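Local coordinates for putative cell invasion protein with MAC/Perforin domain (Bacteroides thetaiotaomicron VPI-5482, PDB 3KK7), which is of unproven function but belongs to the membrane-attack complex/perforin family and may, as in pore-forming relatives, act on membranes, possibly in cell invasion, at residues P78-Y92 with A179-F192. Numbering follows the deposited sequence.
Sequences PVVNMKKLLERYPSY and ALRKIAADYLDELF. With EDO (1,2-ethanediol), chain E.
Asp189 OD2 accepts from three donors: Phe192 N at 3.0 Å through its anti lone pair, more weakly Leu191 N, and a water that also donates to Pro78 O. This is an N-cap, and it opens helix 190-198 of the MACPF domain just where the 78-92 segment passes. Beside it the two backbones form a single beta bridge, Val80 with Leu188: Asp189 N donates to Val79 O (2.8 Å, 173° at the hydrogen), and Asn81 N to Tyr187 O. Asn81 is itself an N-cap, with CG anti to its backbone N (chi1 -176°), which leaves OD1 to accept from Lys84 N at 3.0 Å; each segment thus leaves the bridge directly into a helix. On the Phe192 side, Val79 CG1 lies 3.8 Å from the ring centroid and 8° off its normal, a CH-pi contact over the face. On the other, Tyr187 packs against helix 82-88, with Leu85 CD1 over one ring face, 4.1 Å from the centroid, and the aliphatic part of Lys84, near CD1, crossing the tyrosine side chain at about a right angle. Replacing Tyr187 with an alanine would probably leave Leu85 CD1 without its ring face and open a gap beside the Lys84 methylenes. Farther along, Ile183 CG2 meets both methyls of Val80, while Tyr92 CE1 reaches Ala179 CB at 3.6 Å. Lys84 NZ and Asp186 OD1 both bond to Asn486, tying this region to the C-terminal part of the chain. Near Arg88, an ethanediol, probably from the crystallisation liquor, lies between Tyr187 and Tyr89; its O1 bond to Tyr187 OH is very short and so doubtful in detail, that to Tyr89 OH 2.8 Å.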
# COMPACT_ATOMS: atom_id res chain seq x y z
N PRO A 78 5.41 -10.26 -7.28
CA PRO A 78 5.73 -9.22 -8.25
C PRO A 78 4.56 -8.31 -8.52
O PRO A 78 3.44 -8.80 -8.68
CB PRO A 78 6.10 -9.99 -9.54
CG PRO A 78 6.03 -11.44 -9.23
CD PRO A 78 5.68 -11.63 -7.76
N VAL A 79 4.81 -7.01 -8.56
CA VAL A 79 3.84 -6.03 -9.03
C VAL A 79 4.20 -5.62 -10.47
O VAL A 79 3.36 -5.66 -11.38
CB VAL A 79 3.80 -4.83 -8.11
CG1 VAL A 79 2.96 -3.75 -8.70
CG2 VAL A 79 3.28 -5.27 -6.75
N VAL A 80 5.47 -5.27 -10.68
CA VAL A 80 5.95 -5.01 -12.02
C VAL A 80 6.41 -6.31 -12.65
O VAL A 80 7.13 -7.08 -12.01
CB VAL A 80 7.10 -3.98 -12.05
CG1 VAL A 80 7.44 -3.65 -13.49
CG2 VAL A 80 6.71 -2.70 -11.31
N ASN A 81 5.95 -6.57 -13.88
CA ASN A 81 6.53 -7.65 -14.69
C ASN A 81 7.89 -7.19 -15.26
O ASN A 81 7.95 -6.70 -16.39
CB ASN A 81 5.58 -8.08 -15.80
CG ASN A 81 6.12 -9.27 -16.61
OD1 ASN A 81 7.28 -9.60 -16.54
ND2 ASN A 81 5.25 -9.92 -17.37
N MSE A 82 8.95 -7.36 -14.46
CA MSE A 82 10.31 -6.93 -14.78
C MSE A 82 10.90 -7.56 -16.02
O MSE A 82 11.58 -6.90 -16.79
CB MSE A 82 11.25 -7.21 -13.61
CG MSE A 82 10.98 -6.36 -12.40
SE MSE A 82 11.22 -4.43 -12.68
CE MSE A 82 13.11 -4.52 -13.12
N LYS A 83 10.68 -8.85 -16.21
CA LYS A 83 11.21 -9.51 -17.38
C LYS A 83 10.60 -8.85 -18.62
O LYS A 83 11.31 -8.53 -19.57
CB LYS A 83 10.93 -11.02 -17.34
CG LYS A 83 11.18 -11.76 -18.68
CD LYS A 83 10.91 -13.27 -18.56
CE LYS A 83 11.47 -14.07 -19.75
NZ LYS A 83 10.63 -13.96 -20.99
N LYS A 84 9.29 -8.65 -18.62
CA LYS A 84 8.66 -8.03 -19.78
C LYS A 84 9.12 -6.58 -19.99
O LYS A 84 9.39 -6.17 -21.11
CB LYS A 84 7.14 -8.06 -19.65
CG LYS A 84 6.40 -7.68 -20.95
CD LYS A 84 4.91 -7.48 -20.68
CE LYS A 84 4.14 -7.24 -21.97
NZ LYS A 84 2.85 -8.02 -21.97
N LEU A 85 9.23 -5.83 -18.91
CA LEU A 85 9.66 -4.44 -18.99
C LEU A 85 11.05 -4.33 -19.57
O LEU A 85 11.29 -3.51 -20.44
CB LEU A 85 9.61 -3.76 -17.61
CG LEU A 85 10.09 -2.30 -17.49
CD1 LEU A 85 9.20 -1.32 -18.21
CD2 LEU A 85 10.20 -1.95 -16.00
N LEU A 86 11.96 -5.17 -19.12
CA LEU A 86 13.37 -5.02 -19.50
C LEU A 86 13.62 -5.51 -20.91
O LEU A 86 14.53 -5.07 -21.57
CB LEU A 86 14.30 -5.68 -18.49
CG LEU A 86 14.25 -5.07 -17.09
CD1 LEU A 86 15.14 -5.91 -16.15
CD2 LEU A 86 14.60 -3.54 -17.03
N GLU A 87 12.76 -6.40 -21.37
CA GLU A 87 12.79 -6.82 -22.76
C GLU A 87 12.50 -5.70 -23.77
O GLU A 87 12.97 -5.75 -24.91
CB GLU A 87 11.85 -8.01 -22.96
CG GLU A 87 12.55 -9.35 -22.59
CD GLU A 87 11.58 -10.50 -22.37
OE1 GLU A 87 10.36 -10.33 -22.62
OE2 GLU A 87 12.08 -11.57 -21.96
N ARG A 88 11.77 -4.68 -23.33
CA ARG A 88 11.46 -3.52 -24.16
C ARG A 88 12.37 -2.30 -23.81
O ARG A 88 12.90 -1.65 -24.71
CB ARG A 88 9.99 -3.17 -23.95
CG ARG A 88 9.48 -2.00 -24.72
CD ARG A 88 9.39 -2.26 -26.18
NE ARG A 88 8.83 -1.05 -26.76
CZ ARG A 88 7.58 -0.91 -27.17
NH1 ARG A 88 6.74 -1.93 -27.17
NH2 ARG A 88 7.19 0.27 -27.62
N TYR A 89 12.54 -2.03 -22.52
CA TYR A 89 13.32 -0.89 -22.03
C TYR A 89 14.37 -1.32 -21.00
O TYR A 89 14.16 -1.17 -19.80
CB TYR A 89 12.37 0.13 -21.38
CG TYR A 89 11.19 0.56 -22.20
CD1 TYR A 89 11.35 1.19 -23.41
CD2 TYR A 89 9.92 0.36 -21.72
CE1 TYR A 89 10.26 1.57 -24.15
CE2 TYR A 89 8.82 0.76 -22.44
CZ TYR A 89 8.99 1.37 -23.65
OH TYR A 89 7.86 1.75 -24.34
N PRO A 90 15.51 -1.84 -21.45
CA PRO A 90 16.51 -2.34 -20.48
C PRO A 90 17.07 -1.31 -19.48
O PRO A 90 17.59 -1.69 -18.42
CB PRO A 90 17.67 -2.87 -21.35
CG PRO A 90 17.30 -2.58 -22.77
CD PRO A 90 15.87 -2.10 -22.85
N SER A 91 16.97 -0.03 -19.83
CA SER A 91 17.54 1.02 -18.99
C SER A 91 16.64 1.35 -17.78
O SER A 91 17.05 2.14 -16.98
CB SER A 91 17.80 2.29 -19.82
OG SER A 91 16.58 2.93 -20.15
N TYR A 92 15.46 0.74 -17.66
CA TYR A 92 14.61 0.94 -16.48
C TYR A 92 15.23 0.37 -15.20
O TYR A 92 14.81 0.73 -14.11
CB TYR A 92 13.20 0.35 -16.67
CG TYR A 92 12.19 1.30 -17.32
CD1 TYR A 92 10.97 1.60 -16.71
CD2 TYR A 92 12.47 1.90 -18.55
CE1 TYR A 92 10.06 2.48 -17.31
CE2 TYR A 92 11.58 2.77 -19.15
CZ TYR A 92 10.38 3.06 -18.54
OH TYR A 92 9.54 3.92 -19.18
N ALA A 179 7.67 7.22 -16.43
CA ALA A 179 8.04 5.82 -16.40
C ALA A 179 6.97 5.03 -15.64
O ALA A 179 6.46 4.03 -16.13
CB ALA A 179 9.39 5.66 -15.72
N LEU A 180 6.63 5.49 -14.44
CA LEU A 180 5.69 4.77 -13.60
C LEU A 180 4.35 4.62 -14.32
O LEU A 180 3.71 3.57 -14.27
CB LEU A 180 5.51 5.43 -12.24
CG LEU A 180 6.72 5.38 -11.28
CD1 LEU A 180 6.34 5.96 -9.95
CD2 LEU A 180 7.27 3.99 -11.10
N ARG A 181 3.95 5.64 -15.04
CA ARG A 181 2.68 5.50 -15.73
C ARG A 181 2.73 4.46 -16.85
O ARG A 181 1.80 3.67 -17.01
CB ARG A 181 2.13 6.85 -16.19
CG ARG A 181 1.26 7.49 -15.08
CD ARG A 181 0.52 8.72 -15.58
NE ARG A 181 1.49 9.75 -15.92
CZ ARG A 181 1.97 10.65 -15.07
NH1 ARG A 181 1.57 10.69 -13.80
NH2 ARG A 181 2.87 11.53 -15.50
N LYS A 182 3.83 4.44 -17.60
CA LYS A 182 4.02 3.44 -18.64
C LYS A 182 3.92 2.06 -18.04
O LYS A 182 3.28 1.17 -18.64
CB LYS A 182 5.39 3.55 -19.29
CG LYS A 182 5.44 4.40 -20.51
CD LYS A 182 6.31 3.79 -21.57
CE LYS A 182 6.13 4.55 -22.83
NZ LYS A 182 4.73 4.49 -23.39
N ILE A 183 4.56 1.87 -16.86
CA ILE A 183 4.56 0.56 -16.19
C ILE A 183 3.13 0.18 -15.80
O ILE A 183 2.70 -0.95 -16.04
CB ILE A 183 5.47 0.56 -14.98
CG1 ILE A 183 6.92 0.65 -15.42
CG2 ILE A 183 5.31 -0.71 -14.14
CD1 ILE A 183 7.93 0.73 -14.25
N ALA A 184 2.40 1.14 -15.25
CA ALA A 184 1.00 0.95 -14.81
C ALA A 184 0.11 0.48 -15.97
O ALA A 184 -0.61 -0.53 -15.85
CB ALA A 184 0.43 2.22 -14.17
N ALA A 185 0.22 1.20 -17.09
CA ALA A 185 -0.52 0.93 -18.33
C ALA A 185 -0.31 -0.45 -18.95
O ALA A 185 -1.28 -1.07 -19.43
CB ALA A 185 -0.13 2.03 -19.39
N ASP A 186 0.94 -0.93 -18.95
CA ASP A 186 1.32 -2.09 -19.77
C ASP A 186 2.24 -3.16 -19.15
O ASP A 186 2.34 -4.21 -19.70
CB ASP A 186 1.98 -1.57 -21.06
CG ASP A 186 0.96 -1.14 -22.12
OD1 ASP A 186 0.27 -2.03 -22.64
OD2 ASP A 186 0.86 0.06 -22.46
N TYR A 187 2.88 -2.91 -18.01
CA TYR A 187 3.89 -3.83 -17.50
C TYR A 187 3.63 -4.43 -16.10
O TYR A 187 4.55 -4.94 -15.44
CB TYR A 187 5.26 -3.14 -17.57
CG TYR A 187 5.63 -2.85 -19.01
CD1 TYR A 187 6.20 -3.84 -19.81
CD2 TYR A 187 5.32 -1.62 -19.60
CE1 TYR A 187 6.49 -3.62 -21.14
CE2 TYR A 187 5.62 -1.40 -20.94
CZ TYR A 187 6.21 -2.41 -21.70
OH TYR A 187 6.55 -2.20 -23.01
N LEU A 188 2.37 -4.42 -15.67
CA LEU A 188 2.01 -5.03 -14.41
C LEU A 188 1.92 -6.55 -14.51
O LEU A 188 1.56 -7.12 -15.54
CB LEU A 188 0.69 -4.45 -13.88
CG LEU A 188 0.70 -2.96 -13.54
CD1 LEU A 188 -0.75 -2.50 -13.21
CD2 LEU A 188 1.70 -2.65 -12.39
N ASP A 189 2.30 -7.21 -13.42
CA ASP A 189 2.22 -8.65 -13.33
C ASP A 189 0.74 -9.02 -13.43
O ASP A 189 -0.12 -8.35 -12.83
CB ASP A 189 2.83 -9.11 -12.01
CG ASP A 189 2.54 -10.55 -11.69
OD1 ASP A 189 3.35 -11.40 -12.05
OD2 ASP A 189 1.47 -10.81 -11.11
N GLU A 190 0.42 -10.07 -14.19
CA GLU A 190 -0.99 -10.42 -14.38
C GLU A 190 -1.69 -10.85 -13.05
O GLU A 190 -2.88 -10.63 -12.89
CB GLU A 190 -1.16 -11.46 -15.48
CG GLU A 190 -0.47 -12.74 -15.17
CD GLU A 190 -0.58 -13.77 -16.27
OE1 GLU A 190 -1.71 -14.02 -16.78
OE2 GLU A 190 0.48 -14.36 -16.61
N LEU A 191 -0.97 -11.45 -12.11
CA LEU A 191 -1.62 -11.84 -10.86
C LEU A 191 -1.87 -10.61 -9.98
O LEU A 191 -2.83 -10.57 -9.22
CB LEU A 191 -0.83 -12.93 -10.13
CG LEU A 191 -0.61 -14.25 -10.92
CD1 LEU A 191 0.09 -15.29 -10.00
CD2 LEU A 191 -1.93 -14.82 -11.52
N PHE A 192 -1.03 -9.60 -10.10
CA PHE A 192 -1.35 -8.32 -9.46
C PHE A 192 -2.58 -7.64 -10.10
O PHE A 192 -3.42 -7.09 -9.39
CB PHE A 192 -0.13 -7.40 -9.49
CG PHE A 192 -0.41 -6.04 -8.98
CD1 PHE A 192 -0.53 -5.81 -7.63
CD2 PHE A 192 -0.56 -4.97 -9.86
CE1 PHE A 192 -0.80 -4.50 -7.15
CE2 PHE A 192 -0.81 -3.70 -9.40
CZ PHE A 192 -0.94 -3.46 -8.05
C1 EDO E . 4.43 0.23 -24.34
O1 EDO E . 5.77 -0.02 -23.91
C2 EDO E . 4.17 1.73 -24.34
O2 EDO E . 4.71 2.35 -25.52
O HOH W 1 1.85 -10.97 -8.52